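PDB 3QH4: esterase LipW from Mycobacterium marinum, which probably hydrolyses esters with strict substrate selectivity, as a member of the alpha/beta hydrolase fold. Local coordinates for residues G289-L294 and Q301-M306; L192-L197 and E256-R261; V58-D63 and Q107-A112; I252-I257 and D262-Y267; D266-L271 and T278-F283. All coordinates share one frame; numbering follows the deposited sequence. Where two conformers were deposited one is given.

Contact 1. Residues G289-L294 and Q301-M306; sequences GFDSLL and QRLFAM
D291 OD1 accepts a hydrogen bond from H193 NE2, while the carboxylate carbon and CB lean on L303. In this alpha/beta hydrolase fold the contact sets the short helix 290-293 against helix 298-315 near the C terminus, close to the probable catalytic histidine H288. A chi1 of 171° swings L303 CG away from its own backbone N and carries methyl CD2 across to the short helix. There CD2 lies 3.5 Å from D291 CG and also 4.1 Å from CZ of F290, so one leucine methyl meets both the acid and the aromatic ring. A branched aliphatic suits this place, because it fills the space beside the carboxylate without competing for the histidine. The other oxygen, D291 OD2, comes obliquely to 3.7 Å from F304 CE1, with the carboxylate and ring planes 77° apart, and F304 CZ reaches D291 CB at 4.0 Å. F290 continues the apolar layer by meeting the ring of F283 on the last strand of the sheet. At the rim of F304, in the plane of the ring, lies the amide nitrogen NE2 of Q301, which is hydrogen-bonded to P295 O.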
# COMPACT_ATOMS: atom_id res chain seq x y z
N GLY A 289 6.32 -3.26 7.80
CA GLY A 289 5.14 -3.00 8.59
C GLY A 289 5.47 -2.17 9.83
O GLY A 289 4.63 -2.08 10.72
N PHE A 290 6.67 -1.56 9.88
CA PHE A 290 7.10 -0.82 11.09
C PHE A 290 6.10 0.24 11.55
O PHE A 290 5.87 0.39 12.76
CB PHE A 290 8.52 -0.23 10.95
CG PHE A 290 8.64 0.88 9.90
CD1 PHE A 290 8.98 0.54 8.58
CD2 PHE A 290 8.45 2.23 10.25
CE1 PHE A 290 9.15 1.54 7.62
CE2 PHE A 290 8.60 3.23 9.30
CZ PHE A 290 8.94 2.88 7.97
N ASP A 291 5.49 0.95 10.60
CA ASP A 291 4.60 2.04 10.95
C ASP A 291 3.23 1.55 11.42
O ASP A 291 2.52 2.30 12.10
CB ASP A 291 4.44 3.03 9.80
CG ASP A 291 3.90 2.36 8.55
OD1 ASP A 291 4.57 1.43 8.05
OD2 ASP A 291 2.79 2.72 8.10
N SER A 292 2.89 0.29 11.09
CA SER A 292 1.70 -0.38 11.64
C SER A 292 1.96 -0.95 13.03
O SER A 292 1.09 -0.86 13.93
CB SER A 292 1.26 -1.50 10.69
OG SER A 292 0.86 -0.94 9.45
N LEU A 293 3.14 -1.54 13.22
CA LEU A 293 3.54 -2.12 14.50
C LEU A 293 3.69 -1.07 15.60
O LEU A 293 3.31 -1.33 16.75
CB LEU A 293 4.85 -2.93 14.38
CG LEU A 293 4.77 -4.23 13.54
CD1 LEU A 293 6.15 -4.64 13.02
CD2 LEU A 293 4.13 -5.38 14.34
N LEU A 294 4.21 0.10 15.23
CA LEU A 294 4.52 1.15 16.21
C LEU A 294 4.21 2.52 15.63
O LEU A 294 5.12 3.26 15.31
CB LEU A 294 6.00 1.10 16.59
CG LEU A 294 6.54 0.29 17.74
CD1 LEU A 294 7.97 0.70 18.09
CD2 LEU A 294 5.62 0.40 18.99
N GLN A 301 6.57 8.18 12.72
CA GLN A 301 6.12 9.56 12.56
C GLN A 301 6.87 10.29 11.47
O GLN A 301 6.26 11.08 10.72
CB GLN A 301 6.20 10.32 13.89
CG GLN A 301 5.19 9.79 14.93
CD GLN A 301 3.75 10.27 14.62
OE1 GLN A 301 3.50 11.48 14.46
NE2 GLN A 301 2.81 9.32 14.52
N ARG A 302 8.17 10.06 11.37
CA ARG A 302 8.94 10.65 10.26
C ARG A 302 8.45 10.15 8.91
O ARG A 302 8.42 10.91 7.94
CB ARG A 302 10.44 10.38 10.44
CG ARG A 302 11.10 11.27 11.51
CD ARG A 302 12.64 11.19 11.42
NE ARG A 302 13.14 9.94 11.97
CZ ARG A 302 13.54 9.78 13.24
NH1 ARG A 302 13.95 8.59 13.66
NH2 ARG A 302 13.50 10.81 14.08
N LEU A 303 8.08 8.86 8.82
CA LEU A 303 7.45 8.34 7.60
C LEU A 303 6.17 9.13 7.26
O LEU A 303 6.04 9.63 6.14
CB LEU A 303 7.13 6.82 7.74
CG LEU A 303 6.28 6.34 6.54
CD1 LEU A 303 7.11 6.19 5.29
CD2 LEU A 303 5.59 5.00 6.91
N PHE A 304 5.25 9.23 8.22
CA PHE A 304 3.98 9.95 8.00
C PHE A 304 4.23 11.40 7.56
O PHE A 304 3.57 11.91 6.68
CB PHE A 304 3.08 9.91 9.24
CG PHE A 304 2.65 8.51 9.67
CD1 PHE A 304 2.39 7.49 8.74
CD2 PHE A 304 2.48 8.23 11.03
CE1 PHE A 304 1.99 6.21 9.18
CE2 PHE A 304 2.09 6.96 11.47
CZ PHE A 304 1.81 5.95 10.54
N ALA A 305 5.21 12.05 8.19
CA ALA A 305 5.47 13.47 7.91
C ALA A 305 6.00 13.58 6.49
O ALA A 305 5.62 14.51 5.76
CB ALA A 305 6.44 14.04 8.93
N MET A 306 6.86 12.62 6.11
CA MET A 306 7.49 12.61 4.80
C MET A 306 6.45 12.41 3.71
O MET A 306 6.47 13.08 2.66
CB MET A 306 8.56 11.51 4.74
CG MET A 306 9.32 11.45 3.45
SD MET A 306 10.50 10.09 3.44
CE MET A 306 11.52 10.56 4.85

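Contact 2. Residues L192-L197 and E256-R261; sequences LHQPVL and EIDPFR
Q194 is the first residue of 192-197 to meet the 256-261 loop, just past the end of strand 189-193, where the alpha/beta hydrolase fold gathers its active site. Its CB stands 4.0 Å from D258 OD2, and its amide plane is turned 77° from the carboxylate. One water donates to both groups, at 2.8 Å from Q194 OE1 and 2.7 Å from D258 OD2. Each of these oxygens has a further partner: G289 N for OE1, and H288 ND1 for OD2. D258 is thus probably the acid of a Ser-His-Asp triad with H288 and S166, and a glutamine suits its neighbourhood by offering an acceptor to the water and an NH2 to S165 OG. P195 follows, with its buried carbonyl oxygen 3.8 Å from F260 CB; this oxygen finds no polar partner in the model. V196 then lays CG2 over one face of the F260 ring, 3.8 Å from the centroid and 16° off the normal, a CH-pi contact. P259 CG lies over the opposite face, toward the rim, so the ring is held between two aliphatic groups, and it also meets H288 edge-to-face. The acid is held from its own loop by a capping bond: F260 N donates to D258 OD1 at 2.8 Å, reaching that oxygen from above the carboxylate plane.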
# COMPACT_ATOMS: atom_id res chain seq x y z
N LEU A 192 4.31 5.07 -2.91
CA LEU A 192 4.48 3.61 -2.78
C LEU A 192 5.25 3.34 -1.48
O LEU A 192 6.49 3.49 -1.42
CB LEU A 192 5.24 3.03 -3.99
CG LEU A 192 4.72 3.42 -5.38
CD1 LEU A 192 5.64 2.87 -6.47
CD2 LEU A 192 3.29 2.90 -5.61
N HIS A 193 4.51 2.96 -0.45
CA HIS A 193 5.16 2.59 0.80
C HIS A 193 5.46 1.09 0.87
O HIS A 193 4.57 0.25 0.69
CB HIS A 193 4.33 3.06 2.02
CG HIS A 193 4.92 2.65 3.34
ND1 HIS A 193 6.25 2.84 3.64
CD2 HIS A 193 4.35 2.08 4.43
CE1 HIS A 193 6.49 2.38 4.86
NE2 HIS A 193 5.36 1.91 5.36
N GLN A 194 6.73 0.80 1.17
CA GLN A 194 7.29 -0.56 1.25
C GLN A 194 6.63 -1.50 0.21
O GLN A 194 6.13 -2.57 0.58
CB GLN A 194 7.19 -1.10 2.71
CG GLN A 194 5.74 -1.07 3.25
CD GLN A 194 5.58 -1.51 4.69
OE1 GLN A 194 6.54 -1.66 5.43
NE2 GLN A 194 4.32 -1.69 5.09
N PRO A 195 6.66 -1.10 -1.08
CA PRO A 195 5.90 -1.83 -2.12
C PRO A 195 6.41 -3.22 -2.47
O PRO A 195 7.62 -3.49 -2.49
CB PRO A 195 5.99 -0.92 -3.34
CG PRO A 195 7.36 -0.20 -3.18
CD PRO A 195 7.40 0.05 -1.66
N VAL A 196 5.46 -4.11 -2.68
CA VAL A 196 5.70 -5.40 -3.30
C VAL A 196 5.79 -5.12 -4.81
O VAL A 196 4.84 -4.56 -5.38
CB VAL A 196 4.52 -6.33 -2.95
CG1 VAL A 196 4.61 -7.58 -3.81
CG2 VAL A 196 4.59 -6.67 -1.43
N LEU A 197 6.90 -5.49 -5.45
CA LEU A 197 7.15 -5.09 -6.84
C LEU A 197 7.55 -6.18 -7.79
O LEU A 197 7.25 -6.07 -8.98
CB LEU A 197 8.23 -3.98 -6.88
CG LEU A 197 7.80 -2.67 -6.24
CD1 LEU A 197 9.00 -1.79 -6.12
CD2 LEU A 197 6.75 -2.01 -7.11
N GLU A 256 14.88 -0.96 6.14
CA GLU A 256 16.03 -1.69 5.61
C GLU A 256 15.99 -3.18 5.93
O GLU A 256 16.64 -3.97 5.23
CB GLU A 256 17.36 -1.10 6.09
CG GLU A 256 17.56 -1.24 7.59
CD GLU A 256 18.97 -0.88 8.06
OE1 GLU A 256 19.90 -0.89 7.23
OE2 GLU A 256 19.13 -0.60 9.27
N ILE A 257 15.26 -3.56 6.97
CA ILE A 257 15.24 -4.99 7.39
C ILE A 257 13.96 -5.60 6.86
O ILE A 257 13.07 -6.02 7.61
CB ILE A 257 15.43 -5.15 8.95
CG1 ILE A 257 16.63 -4.35 9.46
CG2 ILE A 257 15.55 -6.66 9.39
CD1 ILE A 257 17.96 -4.68 8.75
N ASP A 258 13.90 -5.71 5.54
CA ASP A 258 12.63 -5.98 4.86
C ASP A 258 12.99 -6.75 3.59
O ASP A 258 13.82 -6.28 2.79
CB ASP A 258 11.96 -4.64 4.53
CG ASP A 258 10.56 -4.80 3.88
OD1 ASP A 258 10.32 -5.78 3.16
OD2 ASP A 258 9.71 -3.89 4.07
N PRO A 259 12.39 -7.93 3.39
CA PRO A 259 12.70 -8.66 2.16
C PRO A 259 12.46 -7.85 0.87
O PRO A 259 13.12 -8.14 -0.12
CB PRO A 259 11.78 -9.90 2.24
CG PRO A 259 10.55 -9.37 3.05
CD PRO A 259 11.27 -8.55 4.13
N PHE A 260 11.55 -6.87 0.88
CA PHE A 260 11.25 -6.10 -0.33
C PHE A 260 12.23 -4.95 -0.56
O PHE A 260 12.13 -4.25 -1.55
CB PHE A 260 9.81 -5.59 -0.28
CG PHE A 260 8.82 -6.70 -0.10
CD1 PHE A 260 8.67 -7.68 -1.09
CD2 PHE A 260 8.09 -6.80 1.06
CE1 PHE A 260 7.76 -8.77 -0.87
CE2 PHE A 260 7.21 -7.86 1.27
CZ PHE A 260 7.05 -8.82 0.31
N ARG A 261 13.21 -4.80 0.32
CA ARG A 261 14.11 -3.65 0.20
C ARG A 261 14.82 -3.60 -1.15
O ARG A 261 14.90 -2.54 -1.77
CB ARG A 261 15.17 -3.70 1.32
CG ARG A 261 16.23 -2.59 1.16
CD ARG A 261 17.42 -2.94 2.03
NE ARG A 261 18.24 -4.04 1.51
CZ ARG A 261 19.01 -4.78 2.30
NH1 ARG A 261 18.98 -4.61 3.62
NH2 ARG A 261 19.80 -5.72 1.78
O HOH W 1 9.34 -1.55 5.27

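Contact 3. Residues V58-D63 and Q107-A112; sequences VAVADD and QCLELA
V58 projects into the shallow groove that L109 and A112, one helical turn apart, form on the surface of helix 105-115. Its two methyls divide the work. CG1 sits 3.9 Å from the CB of A112, while CG2 lies 4.0 Å from the backbone oxygen of L109. Between them the branch point itself, V58 CB, is met by L109 CD2 at 3.9 Å. The small side chain of A112 forms the low floor of the groove, and the longer L109 makes its raised wall. Seen from the other partner the fit is reversed: L109 CD2 is the bump, and the valines two positions apart, V58 and V60, make the hollow that receives it. V60 closes that hollow with CG2, 4.0 Å from L109 CD2, its side chain crossing the leucine at about a right angle. The contact joins the outermost strand 59-66 of the alpha/beta hydrolase sheet to a helix that packs on the same sheet, and Y78 of the neighbouring strand 72-79 touches both V60 and L109. Beta-branched V60 suits the strand, and V58, just before it, keeps an extended backbone; leucine and alanine suit a helix. Since every side-chain group that meets here is aliphatic, the fit rests on shape and the exclusion of water rather than on directional bonds.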
# COMPACT_ATOMS: atom_id res chain seq x y z
N VAL A 58 -10.47 13.88 11.22
CA VAL A 58 -10.64 13.79 9.77
C VAL A 58 -12.01 13.15 9.51
O VAL A 58 -12.31 12.10 10.09
CB VAL A 58 -9.55 12.90 9.14
CG1 VAL A 58 -9.85 12.59 7.65
CG2 VAL A 58 -8.13 13.53 9.32
N ALA A 59 -12.86 13.78 8.69
CA ALA A 59 -14.19 13.21 8.42
C ALA A 59 -14.03 11.90 7.65
O ALA A 59 -13.21 11.79 6.73
CB ALA A 59 -15.04 14.18 7.65
N VAL A 60 -14.78 10.88 8.08
CA VAL A 60 -14.70 9.54 7.49
C VAL A 60 -16.11 9.08 7.14
O VAL A 60 -17.03 9.20 7.97
CB VAL A 60 -14.10 8.53 8.48
CG1 VAL A 60 -14.21 7.08 7.92
CG2 VAL A 60 -12.64 8.88 8.84
N ALA A 61 -16.27 8.52 5.94
CA ALA A 61 -17.57 7.95 5.53
C ALA A 61 -17.34 6.68 4.72
O ALA A 61 -16.52 6.69 3.81
CB ALA A 61 -18.37 8.96 4.71
N ASP A 62 -18.04 5.59 5.05
CA ASP A 62 -17.97 4.37 4.25
C ASP A 62 -19.02 4.45 3.16
O ASP A 62 -20.15 4.86 3.43
CB ASP A 62 -18.20 3.11 5.10
CG ASP A 62 -16.99 2.77 5.93
OD1 ASP A 62 -16.07 3.57 5.88
OD2 ASP A 62 -16.96 1.73 6.64
N ASP A 63 -18.63 4.03 1.96
CA ASP A 63 -19.51 4.02 0.78
C ASP A 63 -19.24 2.77 -0.07
O ASP A 63 -18.46 1.90 0.34
CB ASP A 63 -19.31 5.28 -0.05
CG ASP A 63 -20.54 5.66 -0.88
OD1 ASP A 63 -21.49 4.85 -1.04
OD2 ASP A 63 -20.52 6.79 -1.41
N GLN A 107 -2.88 4.86 8.53
CA GLN A 107 -2.14 5.43 7.42
C GLN A 107 -2.99 6.43 6.63
O GLN A 107 -2.50 7.50 6.24
CB GLN A 107 -1.60 4.29 6.52
CG GLN A 107 -1.04 4.69 5.11
CD GLN A 107 0.33 5.39 5.17
OE1 GLN A 107 1.37 4.76 4.93
NE2 GLN A 107 0.33 6.69 5.46
N CYS A 108 -4.26 6.06 6.38
CA CYS A 108 -5.16 6.91 5.59
C CYS A 108 -5.43 8.21 6.34
O CYS A 108 -5.44 9.28 5.71
CB CYS A 108 -6.47 6.17 5.26
SG CYS A 108 -6.22 4.86 4.02
N LEU A 109 -5.66 8.12 7.65
CA LEU A 109 -5.93 9.30 8.45
C LEU A 109 -4.74 10.25 8.40
O LEU A 109 -4.89 11.48 8.32
CB LEU A 109 -6.24 8.94 9.91
CG LEU A 109 -7.58 8.21 10.10
CD1 LEU A 109 -7.55 7.58 11.49
CD2 LEU A 109 -8.81 9.14 9.91
N GLU A 110 -3.55 9.66 8.47
CA GLU A 110 -2.31 10.45 8.47
C GLU A 110 -2.12 11.14 7.14
O GLU A 110 -1.80 12.34 7.10
CB GLU A 110 -1.09 9.62 8.88
CG GLU A 110 -1.18 9.04 10.31
CD GLU A 110 -1.13 10.07 11.43
OE1 GLU A 110 -0.66 11.21 11.21
OE2 GLU A 110 -1.59 9.73 12.54
N LEU A 111 -2.34 10.42 6.04
CA LEU A 111 -2.22 11.04 4.71
C LEU A 111 -3.21 12.19 4.53
O LEU A 111 -2.82 13.28 4.12
CB LEU A 111 -2.46 10.01 3.60
CG LEU A 111 -1.40 8.91 3.44
CD1 LEU A 111 -1.81 7.96 2.30
CD2 LEU A 111 -0.02 9.51 3.15
N ALA A 112 -4.48 11.95 4.85
CA ALA A 112 -5.52 12.97 4.64
C ALA A 112 -5.17 14.25 5.39
O ALA A 112 -5.20 15.34 4.84
CB ALA A 112 -6.89 12.44 5.09

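Contact 4. Residues I252-I257 and D262-Y267; sequences ITCGEI and DEVLDY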
# COMPACT_ATOMS: atom_id res chain seq x y z
N ILE A 252 8.81 6.77 -2.77
CA ILE A 252 8.91 5.34 -2.49
C ILE A 252 9.75 5.13 -1.24
O ILE A 252 10.86 5.67 -1.13
CB ILE A 252 9.42 4.57 -3.76
CG1 ILE A 252 9.51 3.06 -3.49
CG2 ILE A 252 10.79 5.09 -4.25
CD1 ILE A 252 9.82 2.22 -4.78
N THR A 253 9.24 4.33 -0.30
CA THR A 253 9.85 4.23 1.01
C THR A 253 9.96 2.76 1.42
O THR A 253 9.18 1.91 0.93
CB THR A 253 8.99 4.99 2.05
OG1 THR A 253 7.61 4.58 1.95
CG2 THR A 253 9.08 6.51 1.84
N CYS A 254 10.92 2.42 2.29
CA CYS A 254 11.00 1.05 2.80
C CYS A 254 11.93 0.98 4.00
O CYS A 254 12.89 1.74 4.06
CB CYS A 254 11.56 0.13 1.69
SG CYS A 254 11.20 -1.62 1.98
N GLY A 255 11.62 0.10 4.96
CA GLY A 255 12.56 -0.19 6.06
C GLY A 255 13.70 -1.03 5.51
O GLY A 255 13.53 -1.73 4.53
N GLU A 256 14.88 -0.96 6.14
CA GLU A 256 16.03 -1.69 5.61
C GLU A 256 15.99 -3.18 5.93
O GLU A 256 16.64 -3.97 5.23
CB GLU A 256 17.36 -1.10 6.09
CG GLU A 256 17.56 -1.24 7.59
CD GLU A 256 18.97 -0.88 8.06
OE1 GLU A 256 19.90 -0.89 7.23
OE2 GLU A 256 19.13 -0.60 9.27
N ILE A 257 15.26 -3.56 6.97
CA ILE A 257 15.24 -4.99 7.39
C ILE A 257 13.96 -5.60 6.86
O ILE A 257 13.07 -6.02 7.61
CB ILE A 257 15.43 -5.15 8.95
CG1 ILE A 257 16.63 -4.35 9.46
CG2 ILE A 257 15.55 -6.66 9.39
CD1 ILE A 257 17.96 -4.68 8.75
N ASP A 262 15.39 -4.71 -1.60
CA ASP A 262 16.18 -4.61 -2.85
C ASP A 262 15.32 -4.33 -4.08
O ASP A 262 15.74 -3.59 -4.99
CB ASP A 262 17.01 -5.89 -3.08
CG ASP A 262 18.17 -6.00 -2.09
OD1 ASP A 262 18.36 -5.11 -1.22
OD2 ASP A 262 18.89 -7.01 -2.18
N GLU A 263 14.13 -4.91 -4.14
CA GLU A 263 13.29 -4.60 -5.32
C GLU A 263 12.85 -3.13 -5.29
O GLU A 263 12.69 -2.50 -6.32
CB GLU A 263 12.14 -5.59 -5.46
CG GLU A 263 11.06 -5.51 -4.40
CD GLU A 263 10.38 -6.85 -4.22
OE1 GLU A 263 9.16 -6.91 -4.49
OE2 GLU A 263 11.07 -7.83 -3.86
N VAL A 264 12.72 -2.58 -4.08
CA VAL A 264 12.42 -1.15 -3.93
C VAL A 264 13.56 -0.32 -4.49
O VAL A 264 13.34 0.59 -5.29
CB VAL A 264 12.15 -0.78 -2.46
CG1 VAL A 264 12.25 0.75 -2.27
CG2 VAL A 264 10.79 -1.25 -2.07
N LEU A 265 14.78 -0.63 -4.07
CA LEU A 265 15.94 0.08 -4.58
C LEU A 265 16.10 -0.06 -6.10
O LEU A 265 16.41 0.92 -6.78
CB LEU A 265 17.20 -0.40 -3.85
CG LEU A 265 17.29 -0.03 -2.37
CD1 LEU A 265 18.48 -0.76 -1.71
CD2 LEU A 265 17.44 1.51 -2.22
N ASP A 266 15.93 -1.28 -6.64
CA ASP A 266 16.02 -1.51 -8.09
C ASP A 266 14.99 -0.63 -8.83
O ASP A 266 15.29 0.01 -9.84
CB ASP A 266 15.76 -3.00 -8.42
CG ASP A 266 16.86 -3.96 -7.90
OD1 ASP A 266 18.01 -3.55 -7.64
OD2 ASP A 266 16.56 -5.18 -7.78
N TYR A 267 13.77 -0.61 -8.31
CA TYR A 267 12.67 0.10 -8.98
C TYR A 267 12.93 1.61 -8.94
O TYR A 267 12.74 2.31 -9.93
CB TYR A 267 11.33 -0.21 -8.30
CG TYR A 267 10.09 0.12 -9.12
CD1 TYR A 267 9.81 -0.58 -10.31
CD2 TYR A 267 9.21 1.11 -8.72
CE1 TYR A 267 8.66 -0.28 -11.08
CE2 TYR A 267 8.07 1.41 -9.48
CZ TYR A 267 7.79 0.69 -10.64
OH TYR A 267 6.65 0.99 -11.36
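I252 reaches from the strand to V264 and Y267 by running out straight. From CB the chain goes to CG1, anti to the backbone N (chi1 -179°), and CG1 meets V264 CG1 at 3.8 Å. The tip, CD1, continues in the same line and finds three things: the same V264 methyl at 3.8 Å, the backbone oxygen V264 O at 3.9 Å, and CD2 of Y267 at 4.1 Å, where it comes to the edge of the ring, near its plane. The side chains of I252 and V264 lie alongside, each pointing back toward the other's backbone. V264 spends its second methyl on C254: CG2 lies 4.1 Å from C254 SG, while C254 CB is 4.1 Å from V264 CG1. Compact V264 and C254 suit this layer, since the helix lies close on the strand, with the segment axes approaching to 8.9 Å, while the longer I252 bridges to the ring of Y267. The strand and helix run nearly antiparallel, 154° apart, as expected for the first half of a beta-alpha-beta crossover in an alpha/beta hydrolase sheet. Strand 250-255 lies between strands 189-193 and 278-283. Helix 261-273 packs on one face, where V264 also touches P195, and on the other T253 turns its hydroxyl to H193 ND1, beside L303 of helix 298-315.

Contact 5. Residues D266-L271 and T278-F283; sequences DYAQRL and TELHIF
The flat groups of 278-283 pack on each other and on helix 298-315, while L280 and T278 of the same strand meet A268 and L271 of helix 261-273. H281 CD2 lies 3.2 Å above the plane of the F283 ring, over its centre, and F290 brings its own ring against F283 with the planes at about 50°. L303 and M306 of helix 298-315 touch F283 as well, so the aromatic end of the strand belongs to the core beneath that helix. Toward helix 261-273 the strand offers smaller groups. A268 CB lies under the fork of L280, 3.9 Å from CD2 and 4.0 Å from CD1, both methyls of the leucine being directed at the helix. A short alanine lets the backbones come close, and the forked leucine spreads over it. This is the second half of the beta-alpha-beta crossover, strand 250-255 to helix 261-273 to strand 278-283, at an edge of the alpha/beta hydrolase sheet. One turn on, L271 CB lies 3.5 Å from T278 OG1, the two side chains crossing at about a right angle. That hydroxyl has its polar partner in V276 O, and it meets the leucine merely as a neighbour packed against carbon.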
# COMPACT_ATOMS: atom_id res chain seq x y z
N ASP A 266 15.93 -1.28 -6.64
CA ASP A 266 16.02 -1.51 -8.09
C ASP A 266 14.99 -0.63 -8.83
O ASP A 266 15.29 0.01 -9.84
CB ASP A 266 15.76 -3.00 -8.42
CG ASP A 266 16.86 -3.96 -7.90
OD1 ASP A 266 18.01 -3.55 -7.64
OD2 ASP A 266 16.56 -5.18 -7.78
N TYR A 267 13.77 -0.61 -8.31
CA TYR A 267 12.67 0.10 -8.98
C TYR A 267 12.93 1.61 -8.94
O TYR A 267 12.74 2.31 -9.93
CB TYR A 267 11.33 -0.21 -8.30
CG TYR A 267 10.09 0.12 -9.12
CD1 TYR A 267 9.81 -0.58 -10.31
CD2 TYR A 267 9.21 1.11 -8.72
CE1 TYR A 267 8.66 -0.28 -11.08
CE2 TYR A 267 8.07 1.41 -9.48
CZ TYR A 267 7.79 0.69 -10.64
OH TYR A 267 6.65 0.99 -11.36
N ALA A 268 13.36 2.09 -7.78
CA ALA A 268 13.70 3.52 -7.65
C ALA A 268 14.79 3.93 -8.65
O ALA A 268 14.69 4.98 -9.32
CB ALA A 268 14.12 3.83 -6.20
N GLN A 269 15.83 3.10 -8.80
CA GLN A 269 16.92 3.48 -9.70
C GLN A 269 16.39 3.51 -11.14
O GLN A 269 16.72 4.42 -11.90
CB GLN A 269 18.08 2.49 -9.57
CG GLN A 269 19.09 2.60 -10.69
CD GLN A 269 19.98 3.81 -10.55
OE1 GLN A 269 19.72 4.88 -11.17
NE2 GLN A 269 21.03 3.66 -9.75
N ARG A 270 15.52 2.56 -11.48
CA ARG A 270 14.96 2.53 -12.83
C ARG A 270 14.02 3.70 -13.08
O ARG A 270 14.03 4.26 -14.17
CB ARG A 270 14.29 1.18 -13.09
CG ARG A 270 15.32 0.07 -13.07
CD ARG A 270 14.89 -1.12 -13.94
NE ARG A 270 13.58 -1.65 -13.55
CZ ARG A 270 12.53 -1.73 -14.37
NH1 ARG A 270 11.41 -2.26 -13.92
NH2 ARG A 270 12.60 -1.33 -15.65
N LEU A 271 13.22 4.08 -12.08
CA LEU A 271 12.37 5.27 -12.22
C LEU A 271 13.24 6.50 -12.51
O LEU A 271 12.99 7.25 -13.46
CB LEU A 271 11.54 5.50 -10.96
CG LEU A 271 10.36 4.54 -10.72
CD1 LEU A 271 9.80 4.78 -9.30
CD2 LEU A 271 9.25 4.75 -11.79
N THR A 278 11.67 11.24 -8.51
CA THR A 278 11.50 10.21 -7.48
C THR A 278 12.15 10.65 -6.18
O THR A 278 13.34 11.07 -6.15
CB THR A 278 12.15 8.86 -7.95
OG1 THR A 278 11.56 8.50 -9.21
CG2 THR A 278 11.85 7.71 -6.95
N GLU A 279 11.37 10.56 -5.11
CA GLU A 279 11.92 10.73 -3.76
C GLU A 279 11.98 9.34 -3.15
O GLU A 279 10.98 8.60 -3.16
CB GLU A 279 11.03 11.67 -2.94
CG GLU A 279 11.55 11.87 -1.51
CD GLU A 279 11.03 13.13 -0.85
OE1 GLU A 279 9.87 13.47 -1.09
OE2 GLU A 279 11.80 13.78 -0.10
N LEU A 280 13.14 8.97 -2.62
CA LEU A 280 13.32 7.63 -2.09
C LEU A 280 13.84 7.72 -0.67
O LEU A 280 14.73 8.51 -0.40
CB LEU A 280 14.36 6.87 -2.93
CG LEU A 280 15.01 5.62 -2.33
CD1 LEU A 280 13.97 4.49 -2.24
CD2 LEU A 280 16.23 5.20 -3.18
N HIS A 281 13.28 6.90 0.23
CA HIS A 281 13.84 6.78 1.58
C HIS A 281 13.92 5.35 2.06
O HIS A 281 12.93 4.59 1.96
CB HIS A 281 13.03 7.55 2.62
CG HIS A 281 13.81 7.83 3.86
ND1 HIS A 281 14.58 8.96 4.00
CD2 HIS A 281 13.98 7.11 4.99
CE1 HIS A 281 15.18 8.94 5.17
NE2 HIS A 281 14.84 7.83 5.79
N ILE A 282 15.09 5.00 2.61
CA ILE A 282 15.25 3.72 3.30
C ILE A 282 15.39 4.07 4.79
O ILE A 282 16.30 4.80 5.17
CB ILE A 282 16.50 2.93 2.82
CG1 ILE A 282 16.39 2.57 1.33
CG2 ILE A 282 16.68 1.62 3.67
CD1 ILE A 282 15.11 1.69 1.00
N PHE A 283 14.51 3.51 5.61
CA PHE A 283 14.51 3.79 7.05
C PHE A 283 15.32 2.73 7.77
O PHE A 283 15.08 1.53 7.59
CB PHE A 283 13.07 3.76 7.58
CG PHE A 283 12.26 4.93 7.12
CD1 PHE A 283 12.29 6.14 7.85
CD2 PHE A 283 11.47 4.84 5.98
CE1 PHE A 283 11.52 7.24 7.43
CE2 PHE A 283 10.72 5.97 5.52
CZ PHE A 283 10.76 7.16 6.27

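Overall arrangement
From the N terminus, contact 3 is the first to close, returning helix 105-115 to the edge strand 59-66. Contact 2 then spans 58 residues, helices 203-207 and 216-227 among them, to bring the end of strand 189-193 to the loop after strand 250-255, and contact 4 begins where contact 2 ends, the two sharing E256 and I257. Contact 5 begins in turn on D266 and Y267 of contact 4, so contacts 4 and 5 fasten the two halves of one beta-alpha-beta unit. Contact 1 closes last, folding the final helix back. None nests within another. Contact 1 touches all four others, and contacts 3 and 4 lie on opposite sides of the chain's centre, their centres about 26 Å apart.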